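Local coordinates for anopheles Plasmodium-responsive Leucine-rich repeat protein 1B (Anopheles gambiae, PDB 4XGO) that probably acts in the mosquito's response to Plasmodium, as a leucine-rich repeat protein linked to interaction with LRIM1, at residues Leu97-Met102 against Leu121-Leu126; Gln50-Arg55 against Thr74-Asp79; Ser309-Phe314 against His334-Leu339; Asn282-Phe287 against Asn303-Asn308. One frame throughout, in Å; residues are numbered along the deposited sequence.

Interaction 1 (Leu97-Met102 against Leu121-Leu126). Unlike the reference sequence in segment 97-102: Met100 (reference Leu).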
loop_
_atom_site.group_PDB
_atom_site.type_symbol
_atom_site.label_atom_id
_atom_site.label_comp_id
_atom_site.label_asym_id
_atom_site.label_seq_id
_atom_site.Cartn_x
_atom_site.Cartn_y
_atom_site.Cartn_z
ATOM N N LEU A 97 -19.104 -2.574 23.003
ATOM C CA LEU A 97 -18.285 -2.122 21.870
ATOM C C LEU A 97 -18.800 -0.804 21.337
ATOM O O LEU A 97 -19.972 -0.708 20.965
ATOM C CB LEU A 97 -18.324 -3.167 20.760
ATOM C CG LEU A 97 -17.318 -3.059 19.631
ATOM C CD1 LEU A 97 -15.884 -3.238 20.101
ATOM C CD2 LEU A 97 -17.677 -4.095 18.584
ATOM N N THR A 98 -17.922 0.194 21.265
ATOM C CA THR A 98 -18.265 1.515 20.723
ATOM C C THR A 98 -17.538 1.865 19.428
ATOM O O THR A 98 -18.033 2.703 18.673
ATOM C CB THR A 98 -18.033 2.644 21.739
ATOM O OG1 THR A 98 -16.619 2.849 21.951
ATOM C CG2 THR A 98 -18.725 2.295 23.048
ATOM N N MET A 99 -16.370 1.257 19.210
ATOM C CA MET A 99 -15.569 1.481 18.007
ATOM C C MET A 99 -15.023 0.164 17.511
ATOM O O MET A 99 -14.415 -0.606 18.269
ATOM C CB MET A 99 -14.393 2.424 18.270
ATOM C CG MET A 99 -13.392 2.461 17.112
ATOM S SD MET A 99 -12.177 3.754 17.329
ATOM C CE MET A 99 -13.160 5.226 17.082
ATOM N N MET A 100 -15.230 -0.093 16.228
ATOM C CA MET A 100 -14.727 -1.297 15.611
ATOM C C MET A 100 -14.126 -0.909 14.277
ATOM O O MET A 100 -14.828 -0.347 13.422
ATOM C CB MET A 100 -15.857 -2.321 15.449
ATOM C CG MET A 100 -15.387 -3.763 15.377
ATOM S SD MET A 100 -14.582 -4.173 13.827
ATOM C CE MET A 100 -15.954 -4.292 12.692
ATOM N N SER A 101 -12.839 -1.178 14.112
ATOM C CA SER A 101 -12.170 -0.866 12.884
ATOM C C SER A 101 -11.633 -2.129 12.244
ATOM O O SER A 101 -10.907 -2.900 12.871
ATOM C CB SER A 101 -11.053 0.145 13.160
ATOM O OG SER A 101 -10.635 0.759 11.984
ATOM N N MET A 102 -11.964 -2.313 10.971
ATOM C CA MET A 102 -11.490 -3.448 10.197
ATOM C C MET A 102 -11.229 -3.034 8.737
ATOM O O MET A 102 -11.535 -3.757 7.789
ATOM C CB MET A 102 -12.554 -4.530 10.301
ATOM C CG MET A 102 -12.031 -5.921 10.154
ATOM S SD MET A 102 -13.365 -7.055 10.643
ATOM C CE MET A 102 -13.075 -7.356 12.372
ATOM N N LEU A 121 -22.581 0.719 19.508
ATOM C CA LEU A 121 -21.556 0.895 18.478
ATOM C C LEU A 121 -21.734 2.240 17.769
ATOM O O LEU A 121 -22.748 2.475 17.109
ATOM C CB LEU A 121 -21.602 -0.263 17.471
ATOM C CG LEU A 121 -20.578 -0.229 16.309
ATOM C CD1 LEU A 121 -19.165 -0.315 16.830
ATOM C CD2 LEU A 121 -20.833 -1.349 15.311
ATOM N N GLN A 122 -20.753 3.134 17.899
ATOM C CA GLN A 122 -20.883 4.461 17.317
ATOM C C GLN A 122 -19.960 4.718 16.144
ATOM O O GLN A 122 -20.290 5.528 15.294
ATOM C CB GLN A 122 -20.607 5.544 18.361
ATOM C CG GLN A 122 -21.651 5.645 19.442
ATOM C CD GLN A 122 -21.607 6.976 20.164
ATOM O OE1 GLN A 122 -21.005 7.949 19.682
ATOM N NE2 GLN A 122 -22.217 7.020 21.332
ATOM N N ASN A 123 -18.803 4.064 16.126
ATOM C CA ASN A 123 -17.775 4.333 15.129
ATOM C C ASN A 123 -17.395 3.031 14.439
ATOM O O ASN A 123 -16.920 2.107 15.081
ATOM C CB ASN A 123 -16.567 4.998 15.789
ATOM C CG ASN A 123 -16.931 6.301 16.486
ATOM O OD1 ASN A 123 -17.147 7.332 15.842
ATOM N ND2 ASN A 123 -16.995 6.266 17.809
ATOM N N LEU A 124 -17.624 2.984 13.127
ATOM C CA LEU A 124 -17.426 1.775 12.366
ATOM C C LEU A 124 -16.596 2.100 11.118
ATOM O O LEU A 124 -16.990 2.949 10.295
ATOM C CB LEU A 124 -18.774 1.183 11.981
ATOM C CG LEU A 124 -18.763 -0.086 11.142
ATOM C CD1 LEU A 124 -17.988 -1.212 11.806
ATOM C CD2 LEU A 124 -20.192 -0.517 10.850
ATOM N N GLN A 125 -15.461 1.423 11.007
ATOM C CA GLN A 125 -14.514 1.649 9.920
ATOM C C GLN A 125 -14.326 0.348 9.167
ATOM O O GLN A 125 -13.791 -0.623 9.726
ATOM C CB GLN A 125 -13.175 2.100 10.488
ATOM C CG GLN A 125 -13.243 3.389 11.279
ATOM C CD GLN A 125 -13.605 4.558 10.415
ATOM O OE1 GLN A 125 -12.965 4.800 9.384
ATOM N NE2 GLN A 125 -14.644 5.302 10.818
ATOM N N LEU A 126 -14.799 0.321 7.919
ATOM C CA LEU A 126 -14.751 -0.847 7.060
ATOM C C LEU A 126 -14.198 -0.511 5.679
ATOM O O LEU A 126 -14.429 -1.267 4.711
ATOM C CB LEU A 126 -16.156 -1.432 6.911
ATOM C CG LEU A 126 -16.752 -2.050 8.185
ATOM C CD1 LEU A 126 -18.203 -2.432 7.995
ATOM C CD2 LEU A 126 -15.932 -3.241 8.628
HETATM O O HOH W 1 -15.606 4.832 20.362
#
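Strands 99-101 and 123-125 run parallel, their axes 4.9 Å apart and only 3° from alignment. The backbone ladder starts at Thr98 O, which accepts two N-H groups: Asn123 N lies in its carbonyl plane, whereas Gln122 N, 2.9 Å from Thr98 O, comes from above that plane. Beyond this fork the bonds alternate in the parallel manner, Met100 N to Asn123 O, Gln125 N to Met100 O and Met102 N to Gln125 O, the last at 2.8 Å and nearly straight (172°). Met100, Leu124 and Leu126 lie on the buried side. Met100 sends CG anti to its backbone N, then bends twice, so that its CE methyl reaches Leu124 CD1 at 3.8 Å and also meets Leu126 CD2; the unbranched thioether can bend its methyl against the neighbouring leucines. Leu121 CD1 tucks against the Thr98 carbonyl and Met100 CB. The other face is mixed. Met99 folds its CE methyl over Asn123 CB, 3.7 Å away, while Ser101 OG lies 3.2 Å from Gln125 CB and is hydrogen-bonded to Asp79 OD1 on the preceding turn. A water joins Thr98 OG1 to Asn123 ND2, weakly at the second. Short parallel strands, one per turn, with apolar side chains turned inward and mixed polar and apolar residues on the other face, mark the concave parallel sheet of a leucine-rich repeat solenoid.

Interaction 2 (Gln50-Arg55 against Thr74-Asp79)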
loop_
_atom_site.group_PDB
_atom_site.type_symbol
_atom_site.label_atom_id
_atom_site.label_comp_id
_atom_site.label_asym_id
_atom_site.label_seq_id
_atom_site.Cartn_x
_atom_site.Cartn_y
_atom_site.Cartn_z
ATOM N N GLN A 50 -10.226 -3.730 27.713
ATOM C CA GLN A 50 -11.265 -2.858 27.201
ATOM C C GLN A 50 -10.950 -2.395 25.781
ATOM O O GLN A 50 -11.859 -2.172 25.008
ATOM C CB GLN A 50 -11.419 -1.651 28.093
ATOM C CG GLN A 50 -11.967 -2.014 29.468
ATOM C CD GLN A 50 -12.039 -0.820 30.377
ATOM O OE1 GLN A 50 -12.096 0.318 29.917
ATOM N NE2 GLN A 50 -12.017 -1.067 31.681
ATOM N N LYS A 51 -9.670 -2.205 25.466
ATOM C CA LYS A 51 -9.254 -1.817 24.101
ATOM C C LYS A 51 -8.243 -2.809 23.570
ATOM O O LYS A 51 -7.180 -3.022 24.166
ATOM C CB LYS A 51 -8.666 -0.410 24.080
ATOM C CG LYS A 51 -9.592 0.645 24.635
ATOM C CD LYS A 51 -9.033 2.026 24.336
ATOM C CE LYS A 51 -9.910 3.093 24.958
ATOM N NZ LYS A 51 -9.318 4.444 24.763
ATOM N N LEU A 52 -8.574 -3.431 22.440
ATOM C CA LEU A 52 -7.752 -4.488 21.877
ATOM C C LEU A 52 -7.300 -4.097 20.488
ATOM O O LEU A 52 -8.127 -3.925 19.593
ATOM C CB LEU A 52 -8.538 -5.791 21.811
ATOM C CG LEU A 52 -7.861 -7.021 21.226
ATOM C CD1 LEU A 52 -6.559 -7.309 21.948
ATOM C CD2 LEU A 52 -8.841 -8.206 21.297
ATOM N N TYR A 53 -5.991 -3.930 20.332
ATOM C CA TYR A 53 -5.412 -3.522 19.058
ATOM C C TYR A 53 -4.680 -4.691 18.426
ATOM O O TYR A 53 -3.718 -5.208 19.013
ATOM C CB TYR A 53 -4.450 -2.352 19.246
ATOM C CG TYR A 53 -4.952 -1.170 20.034
ATOM C CD1 TYR A 53 -6.285 -0.798 20.013
ATOM C CD2 TYR A 53 -4.054 -0.377 20.765
ATOM C CE1 TYR A 53 -6.735 0.313 20.692
ATOM C CE2 TYR A 53 -4.486 0.753 21.445
ATOM C CZ TYR A 53 -5.815 1.091 21.421
ATOM O OH TYR A 53 -6.257 2.216 22.088
ATOM N N MET A 54 -5.162 -5.143 17.258
ATOM C CA MET A 54 -4.518 -6.234 16.503
ATOM C C MET A 54 -4.322 -5.864 15.024
ATOM O O MET A 54 -4.387 -6.710 14.116
ATOM C CB MET A 54 -5.314 -7.548 16.664
ATOM C CG MET A 54 -5.419 -7.987 18.104
ATOM S SD MET A 54 -6.236 -9.598 18.273
ATOM C CE MET A 54 -7.928 -9.101 18.300
ATOM N N ARG A 55 -4.021 -4.589 14.806
ATOM C CA ARG A 55 -3.800 -4.044 13.465
ATOM C C ARG A 55 -2.442 -4.523 12.910
ATOM O O ARG A 55 -1.532 -4.837 13.673
ATOM C CB ARG A 55 -3.735 -2.507 13.520
ATOM C CG ARG A 55 -4.856 -1.765 14.244
ATOM C CD ARG A 55 -4.522 -0.264 14.341
ATOM N NE ARG A 55 -4.858 0.392 13.077
ATOM C CZ ARG A 55 -4.258 1.447 12.535
ATOM N NH1 ARG A 55 -3.225 2.049 13.097
ATOM N NH2 ARG A 55 -4.696 1.900 11.373
ATOM N N THR A 74 -14.487 -2.328 24.519
ATOM C CA THR A 74 -15.095 -1.128 23.995
ATOM C C THR A 74 -14.498 -0.720 22.641
ATOM O O THR A 74 -15.192 -0.089 21.857
ATOM C CB THR A 74 -14.967 0.062 24.958
ATOM O OG1 THR A 74 -13.589 0.407 25.114
ATOM C CG2 THR A 74 -15.566 -0.270 26.326
ATOM N N VAL A 75 -13.241 -1.084 22.383
ATOM C CA VAL A 75 -12.552 -0.696 21.137
ATOM C C VAL A 75 -11.832 -1.903 20.581
ATOM O O VAL A 75 -11.085 -2.551 21.310
ATOM C CB VAL A 75 -11.514 0.421 21.393
ATOM C CG1 VAL A 75 -10.789 0.795 20.100
ATOM C CG2 VAL A 75 -12.185 1.651 21.977
ATOM N N LEU A 76 -12.102 -2.242 19.322
ATOM C CA LEU A 76 -11.429 -3.337 18.648
ATOM C C LEU A 76 -10.919 -2.826 17.305
ATOM O O LEU A 76 -11.705 -2.372 16.503
ATOM C CB LEU A 76 -12.384 -4.512 18.429
ATOM C CG LEU A 76 -11.826 -5.705 17.663
ATOM C CD1 LEU A 76 -10.736 -6.400 18.452
ATOM C CD2 LEU A 76 -12.929 -6.690 17.321
ATOM N N MET A 77 -9.612 -2.955 17.088
ATOM C CA MET A 77 -9.000 -2.511 15.840
ATOM C C MET A 77 -8.274 -3.668 15.195
ATOM O O MET A 77 -7.321 -4.248 15.767
ATOM C CB MET A 77 -8.073 -1.333 16.099
ATOM C CG MET A 77 -8.788 -0.215 16.826
ATOM S SD MET A 77 -7.868 1.316 16.788
ATOM C CE MET A 77 -8.436 2.002 15.235
ATOM N N LEU A 78 -8.771 -4.041 14.013
ATOM C CA LEU A 78 -8.253 -5.172 13.261
ATOM C C LEU A 78 -7.931 -4.772 11.841
ATOM O O LEU A 78 -7.906 -5.623 10.948
ATOM C CB LEU A 78 -9.281 -6.317 13.266
ATOM C CG LEU A 78 -9.097 -7.220 14.473
ATOM C CD1 LEU A 78 -10.381 -7.986 14.733
ATOM C CD2 LEU A 78 -7.941 -8.162 14.188
ATOM N N ASP A 79 -7.589 -3.498 11.658
ATOM C CA ASP A 79 -7.225 -2.994 10.330
ATOM C C ASP A 79 -5.986 -3.706 9.830
ATOM O O ASP A 79 -5.116 -4.075 10.623
ATOM C CB ASP A 79 -6.972 -1.494 10.334
ATOM C CG ASP A 79 -7.948 -0.750 11.190
ATOM O OD1 ASP A 79 -9.042 -0.364 10.718
ATOM O OD2 ASP A 79 -7.605 -0.577 12.375
HETATM O O HOH W 2 -12.841 1.565 27.308
#
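Arg55 NE donates to Asp79 OD2 at 3.0 Å, a salt bridge in which the carboxylate oxygen lies near the guanidinium plane but is itself met from above the carboxylate plane, the two planes standing 82° apart. The aliphatic part of Arg55 runs beside Met77, with CG 3.7 Å from Met77 CB. Met77 in turn brings its sulfur to the Tyr53 ring, SD 4.8 Å from the centroid and oblique to it, a Met-aromatic contact, while Val75 CG1 touches the ring edge at CE1. Lys51 stretches alongside Val75, its methylenes lying along Val75 CB and CG2. On the buried side Leu52 CD2 meets Leu76 CD1 at 3.9 Å, and Met54 CB packs on Leu78 CD2. Positioning all of this is a parallel backbone ladder: Gln50 O takes Thr74 N at 2.7 Å as well as Val75 N, and Leu52 and Met54 N-H groups bind Val75 O and Met77 O. Further out, Asp79 OD1 is held by Ser101 and Ser103, and Arg55 NH1 reaches Gly32 O of the second subunit, whose Leu33 packs on Tyr53. Parallel strands with inward leucines typify a leucine-rich repeat domain; in this protein the charged and aromatic face forms part of the subunit contact.

Interaction 3 (Ser309-Phe314 against His334-Leu339)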
loop_
_atom_site.group_PDB
_atom_site.type_symbol
_atom_site.label_atom_id
_atom_site.label_comp_id
_atom_site.label_asym_id
_atom_site.label_seq_id
_atom_site.Cartn_x
_atom_site.Cartn_y
_atom_site.Cartn_z
ATOM N N SER A 309 -21.189 38.171 -22.889
ATOM C CA SER A 309 -21.601 37.587 -21.610
ATOM C C SER A 309 -20.444 37.525 -20.621
ATOM O O SER A 309 -20.581 37.870 -19.443
ATOM C CB SER A 309 -22.136 36.170 -21.832
ATOM O OG SER A 309 -22.732 35.667 -20.650
ATOM N N LEU A 310 -19.301 37.045 -21.094
ATOM C CA LEU A 310 -18.101 36.984 -20.273
ATOM C C LEU A 310 -17.695 38.372 -19.773
ATOM O O LEU A 310 -17.396 38.546 -18.589
ATOM C CB LEU A 310 -16.962 36.368 -21.088
ATOM C CG LEU A 310 -15.640 36.091 -20.388
ATOM C CD1 LEU A 310 -15.837 35.088 -19.267
ATOM C CD2 LEU A 310 -14.651 35.562 -21.408
ATOM N N ARG A 311 -17.691 39.351 -20.671
ATOM C CA ARG A 311 -17.357 40.733 -20.293
ATOM C C ARG A 311 -18.355 41.320 -19.300
ATOM O O ARG A 311 -17.959 42.038 -18.382
ATOM C CB ARG A 311 -17.269 41.632 -21.516
ATOM C CG ARG A 311 -15.975 41.464 -22.289
ATOM C CD ARG A 311 -15.801 42.590 -23.287
ATOM N NE ARG A 311 -16.732 42.500 -24.403
ATOM C CZ ARG A 311 -16.428 42.060 -25.619
ATOM N NH1 ARG A 311 -15.197 41.642 -25.911
ATOM N NH2 ARG A 311 -17.363 42.034 -26.556
ATOM N N ALA A 312 -19.639 41.007 -19.478
ATOM C CA ALA A 312 -20.669 41.388 -18.504
ATOM C C ALA A 312 -20.421 40.744 -17.146
ATOM O O ALA A 312 -20.733 41.325 -16.110
ATOM C CB ALA A 312 -22.053 41.020 -19.016
ATOM N N LEU A 313 -19.871 39.534 -17.156
ATOM C CA LEU A 313 -19.530 38.813 -15.930
ATOM C C LEU A 313 -18.405 39.504 -15.150
ATOM O O LEU A 313 -18.468 39.600 -13.919
ATOM C CB LEU A 313 -19.122 37.372 -16.273
ATOM C CG LEU A 313 -19.471 36.245 -15.315
ATOM C CD1 LEU A 313 -20.965 36.198 -15.030
ATOM C CD2 LEU A 313 -19.008 34.927 -15.914
ATOM N N PHE A 314 -17.375 39.975 -15.855
ATOM C CA PHE A 314 -16.259 40.675 -15.192
ATOM C C PHE A 314 -16.701 42.021 -14.623
ATOM O O PHE A 314 -16.231 42.429 -13.565
ATOM C CB PHE A 314 -15.075 40.923 -16.140
ATOM C CG PHE A 314 -14.463 39.674 -16.718
ATOM C CD1 PHE A 314 -14.257 38.540 -15.943
ATOM C CD2 PHE A 314 -14.060 39.652 -18.048
ATOM C CE1 PHE A 314 -13.686 37.404 -16.490
ATOM C CE2 PHE A 314 -13.484 38.520 -18.598
ATOM C CZ PHE A 314 -13.293 37.398 -17.819
ATOM N N HIS A 334 -10.724 34.307 -28.842
ATOM C CA HIS A 334 -9.572 35.068 -28.409
ATOM C C HIS A 334 -9.646 35.277 -26.912
ATOM O O HIS A 334 -10.715 35.193 -26.310
ATOM C CB HIS A 334 -9.522 36.424 -29.124
ATOM C CG HIS A 334 -10.560 37.403 -28.653
ATOM N ND1 HIS A 334 -10.371 38.221 -27.556
ATOM C CD2 HIS A 334 -11.795 37.697 -29.128
ATOM C CE1 HIS A 334 -11.440 38.978 -27.379
ATOM N NE2 HIS A 334 -12.318 38.683 -28.320
ATOM N N LEU A 335 -8.502 35.562 -26.316
ATOM C CA LEU A 335 -8.449 35.747 -24.874
ATOM C C LEU A 335 -9.001 37.108 -24.469
ATOM O O LEU A 335 -8.692 38.132 -25.081
ATOM C CB LEU A 335 -7.031 35.593 -24.349
ATOM C CG LEU A 335 -6.390 34.223 -24.504
ATOM C CD1 LEU A 335 -4.878 34.308 -24.394
ATOM C CD2 LEU A 335 -6.930 33.257 -23.462
ATOM N N GLU A 336 -9.825 37.081 -23.433
ATOM C CA GLU A 336 -10.417 38.239 -22.819
ATOM C C GLU A 336 -10.204 38.074 -21.312
ATOM O O GLU A 336 -10.746 37.162 -20.713
ATOM C CB GLU A 336 -11.897 38.248 -23.166
ATOM C CG GLU A 336 -12.686 39.354 -22.508
ATOM C CD GLU A 336 -12.496 40.666 -23.207
ATOM O OE1 GLU A 336 -12.947 40.803 -24.365
ATOM O OE2 GLU A 336 -11.910 41.560 -22.569
ATOM N N HIS A 337 -9.385 38.936 -20.702
ATOM C CA HIS A 337 -8.926 38.724 -19.322
ATOM C C HIS A 337 -8.494 37.282 -19.052
ATOM O O HIS A 337 -8.844 36.681 -18.026
ATOM C CB HIS A 337 -9.983 39.175 -18.311
ATOM C CG HIS A 337 -10.240 40.651 -18.338
ATOM N ND1 HIS A 337 -11.321 41.206 -18.987
ATOM C CD2 HIS A 337 -9.545 41.686 -17.815
ATOM C CE1 HIS A 337 -11.285 42.522 -18.858
ATOM N NE2 HIS A 337 -10.216 42.839 -18.149
ATOM N N GLY A 338 -7.733 36.730 -19.987
ATOM C CA GLY A 338 -7.193 35.399 -19.834
ATOM C C GLY A 338 -8.122 34.236 -20.157
ATOM O O GLY A 338 -7.725 33.084 -19.997
ATOM N N LEU A 339 -9.334 34.531 -20.618
ATOM C CA LEU A 339 -10.340 33.483 -20.906
ATOM C C LEU A 339 -10.822 33.570 -22.351
ATOM O O LEU A 339 -11.087 34.662 -22.859
ATOM C CB LEU A 339 -11.527 33.632 -19.954
ATOM C CG LEU A 339 -11.211 33.278 -18.501
ATOM C CD1 LEU A 339 -12.178 33.990 -17.564
ATOM C CD2 LEU A 339 -11.240 31.773 -18.271
#
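A helix packs here against a beta hairpin at the C-terminal end of the solenoid: helix 307-316 meets strand 334-336 and the type I' turn from Glu336 to Leu339. Three helix side chains make the contact. Phe314, with CG anti to its carbonyl carbon (chi1 -60°), lays its ring against the turn: Leu339 CD1 lies at the ring's edge, 3.6 Å from CZ, and His337 directs its edge toward the Phe314 face in an offset T-shaped pair, centroids 4.8 Å apart and planes at 73°. Leu310 CD2 meets Leu339 CB at 3.9 Å, an apolar contact. Cys307-Cys341 ties helix to hairpin, and Cys329-Cys340 ties the preceding loop to strand 339-342, a cysteine-bearing cap of the kind that closes the last repeat of many extracellular leucine-rich repeat proteins. On the partly exposed side Arg311 bends at chi3 so that NH1 donates to Glu336 OE1 at 2.9 Å; the oxygen lies near the guanidinium plane, which is almost perpendicular to the carboxylate. A long, flexible arginine suits this span, and its NH2 makes a second salt bridge, to Glu343. His337 and Gly338 both take positive phi, as a type I' turn requires, and Leu339 N bonds Glu336 O at 3.0 Å.

Interaction 4 (Asn282-Phe287 against Asn303-Asn308)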
loop_
_atom_site.group_PDB
_atom_site.type_symbol
_atom_site.label_atom_id
_atom_site.label_comp_id
_atom_site.label_asym_id
_atom_site.label_seq_id
_atom_site.Cartn_x
_atom_site.Cartn_y
_atom_site.Cartn_z
ATOM N N ASN A 282 -16.562 22.871 -19.029
ATOM C CA ASN A 282 -17.942 22.614 -19.444
ATOM C C ASN A 282 -18.077 23.166 -20.879
ATOM O O ASN A 282 -17.065 23.329 -21.568
ATOM C CB ASN A 282 -18.903 23.259 -18.449
ATOM C CG ASN A 282 -19.121 22.423 -17.209
ATOM O OD1 ASN A 282 -19.745 21.375 -17.288
ATOM N ND2 ASN A 282 -18.667 22.909 -16.038
ATOM N N SER A 283 -19.301 23.427 -21.337
ATOM C CA SER A 283 -19.537 23.969 -22.668
ATOM C C SER A 283 -20.409 25.222 -22.543
ATOM O O SER A 283 -21.271 25.471 -23.362
ATOM C CB SER A 283 -20.197 22.907 -23.533
ATOM O OG SER A 283 -19.343 21.782 -23.724
ATOM N N ILE A 284 -20.169 26.009 -21.503
ATOM C CA ILE A 284 -21.047 27.132 -21.184
ATOM C C ILE A 284 -20.772 28.294 -22.153
ATOM O O ILE A 284 -19.629 28.609 -22.448
ATOM C CB ILE A 284 -20.875 27.584 -19.732
ATOM C CG1 ILE A 284 -21.300 26.442 -18.807
ATOM C CG2 ILE A 284 -21.732 28.808 -19.433
ATOM C CD1 ILE A 284 -20.753 26.584 -17.400
ATOM N N VAL A 285 -21.841 28.911 -22.648
ATOM C CA VAL A 285 -21.722 30.004 -23.621
ATOM C C VAL A 285 -22.053 31.356 -22.979
ATOM O O VAL A 285 -21.335 32.359 -23.167
ATOM C CB VAL A 285 -22.650 29.731 -24.829
ATOM C CG1 VAL A 285 -22.692 30.919 -25.798
ATOM C CG2 VAL A 285 -22.225 28.451 -25.535
ATOM N N THR A 286 -23.172 31.395 -22.264
ATOM C CA THR A 286 -23.555 32.568 -21.504
ATOM C C THR A 286 -23.865 32.144 -20.073
ATOM O O THR A 286 -24.313 31.042 -19.826
ATOM C CB THR A 286 -24.765 33.309 -22.126
ATOM O OG1 THR A 286 -25.950 32.510 -22.023
ATOM C CG2 THR A 286 -24.508 33.620 -23.579
ATOM N N PHE A 287 -23.628 33.052 -19.149
ATOM C CA PHE A 287 -23.891 32.831 -17.740
ATOM C C PHE A 287 -23.948 34.204 -17.076
ATOM O O PHE A 287 -23.249 35.119 -17.496
ATOM C CB PHE A 287 -22.765 31.993 -17.126
ATOM C CG PHE A 287 -22.937 31.736 -15.665
ATOM C CD1 PHE A 287 -23.959 30.928 -15.210
ATOM C CD2 PHE A 287 -22.084 32.331 -14.742
ATOM C CE1 PHE A 287 -24.122 30.699 -13.846
ATOM C CE2 PHE A 287 -22.250 32.119 -13.387
ATOM C CZ PHE A 287 -23.257 31.297 -12.938
ATOM N N ASN A 303 -14.447 26.587 -21.425
ATOM C CA ASN A 303 -15.855 26.659 -21.772
ATOM C C ASN A 303 -15.994 27.103 -23.225
ATOM O O ASN A 303 -15.100 26.815 -24.026
ATOM C CB ASN A 303 -16.613 27.529 -20.767
ATOM C CG ASN A 303 -17.026 26.739 -19.527
ATOM O OD1 ASN A 303 -17.910 25.889 -19.596
ATOM N ND2 ASN A 303 -16.374 26.989 -18.408
ATOM N N ASP A 304 -17.118 27.723 -23.589
ATOM C CA ASP A 304 -17.346 28.187 -24.961
ATOM C C ASP A 304 -17.963 29.579 -24.947
ATOM O O ASP A 304 -19.002 29.825 -25.565
ATOM C CB ASP A 304 -18.265 27.212 -25.693
ATOM C CG ASP A 304 -17.592 25.897 -25.980
ATOM O OD1 ASP A 304 -16.759 25.840 -26.919
ATOM O OD2 ASP A 304 -17.889 24.913 -25.271
ATOM N N TRP A 305 -17.293 30.500 -24.265
ATOM C CA TRP A 305 -17.889 31.792 -23.888
ATOM C C TRP A 305 -18.212 32.711 -25.049
ATOM O O TRP A 305 -17.408 32.891 -25.965
ATOM C CB TRP A 305 -16.948 32.597 -22.965
ATOM C CG TRP A 305 -16.742 31.962 -21.671
ATOM C CD1 TRP A 305 -15.593 31.378 -21.205
ATOM C CD2 TRP A 305 -17.721 31.790 -20.649
ATOM N NE1 TRP A 305 -15.803 30.866 -19.952
ATOM C CE2 TRP A 305 -17.100 31.101 -19.586
ATOM C CE3 TRP A 305 -19.063 32.156 -20.525
ATOM C CZ2 TRP A 305 -17.787 30.744 -18.426
ATOM C CZ3 TRP A 305 -19.741 31.803 -19.365
ATOM C CH2 TRP A 305 -19.102 31.138 -18.329
ATOM N N ASP A 306 -19.379 33.329 -24.958
ATOM C CA ASP A 306 -19.711 34.522 -25.733
ATOM C C ASP A 306 -19.023 35.717 -25.047
ATOM O O ASP A 306 -19.113 35.882 -23.824
ATOM C CB ASP A 306 -21.233 34.653 -25.742
ATOM C CG ASP A 306 -21.712 35.961 -26.257
ATOM O OD1 ASP A 306 -21.790 36.100 -27.500
ATOM O OD2 ASP A 306 -22.068 36.817 -25.426
ATOM N N CYS A 307 -18.288 36.520 -25.815
ATOM C CA CYS A 307 -17.490 37.605 -25.221
ATOM C C CYS A 307 -18.350 38.610 -24.459
ATOM O O CYS A 307 -17.973 39.054 -23.389
ATOM C CB CYS A 307 -16.661 38.337 -26.287
ATOM S SG CYS A 307 -15.300 37.373 -26.972
ATOM N N ASN A 308 -19.502 38.966 -25.009
ATOM C CA ASN A 308 -20.376 39.947 -24.351
ATOM C C ASN A 308 -20.845 39.450 -22.976
ATOM O O ASN A 308 -20.839 40.196 -22.001
ATOM C CB ASN A 308 -21.562 40.300 -25.253
ATOM C CG ASN A 308 -21.150 41.160 -26.438
ATOM O OD1 ASN A 308 -20.217 41.966 -26.334
ATOM N ND2 ASN A 308 -21.823 40.983 -27.576
HETATM O O HOH W 3 -17.170 22.324 -25.717
#
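Asp306 N gives Val285 O the straightest bond of the contact, 2.8 Å at 178°, in the carbonyl plane and on a lone pair. Ile284 N donates to Asn303 OD1 at 3.0 Å, again in plane and on a lone pair, while Ile284 O receives Asp304 N at 2.9 Å from above its carbonyl plane. Asn303 thus uses its amide oxygen for the neighbouring turn, and the Leu300 carbonyl accepts from both its ND2 and Trp305 NE1; a side chain offering acceptor and donor suits a place where backbone groups of successive turns must be satisfied. Asp304 OD2 takes a water shared with Ser283 OG, and its OD1 makes a salt bridge with Lys330. Packing surrounds this network. Trp305, with CG anti to its carbonyl carbon (chi1 -66°), lays its six-membered ring beside Ile284, whose CG2 is 3.6 Å from CZ3; Ile284 O lies over one face, and Phe287 CB at the edge, 3.8 Å from CZ3. Asp306 is the N-cap of helix 307-316, its OD2 accepting Ser309 N. Backbone polarity is thereby met by backbone bonds and the Asn303 amide, with Asp306 capping the helix, while Trp305 packs against Ile284 and Phe287 where the final repeat passes into the capping helix; the negative charge of Asp306 probably interacts favourably with the positive end of the helix dipole.

Interactions 1 and 2 are two strand pairs of the same parallel array, separated by the 75-77/99-101 pairing, their centres about 9 Å apart and joined through Ser101 OG and Asp79 OD1. Interactions 3 and 4 form a second pair, also about 9 Å apart between centres, sharing helix 307-316 at the opposite end of the chain; the centres of interactions 1 and 3 are about 51 Å apart. The first pair is the more buried, combining a leucine and methionine interior with a more polar outer face. Interaction 4 mixes backbone bonds with an asparagine amide where regular strands give out, and interaction 3, the smallest in buried area, relies mainly on side chains, aromatic, apolar and charged.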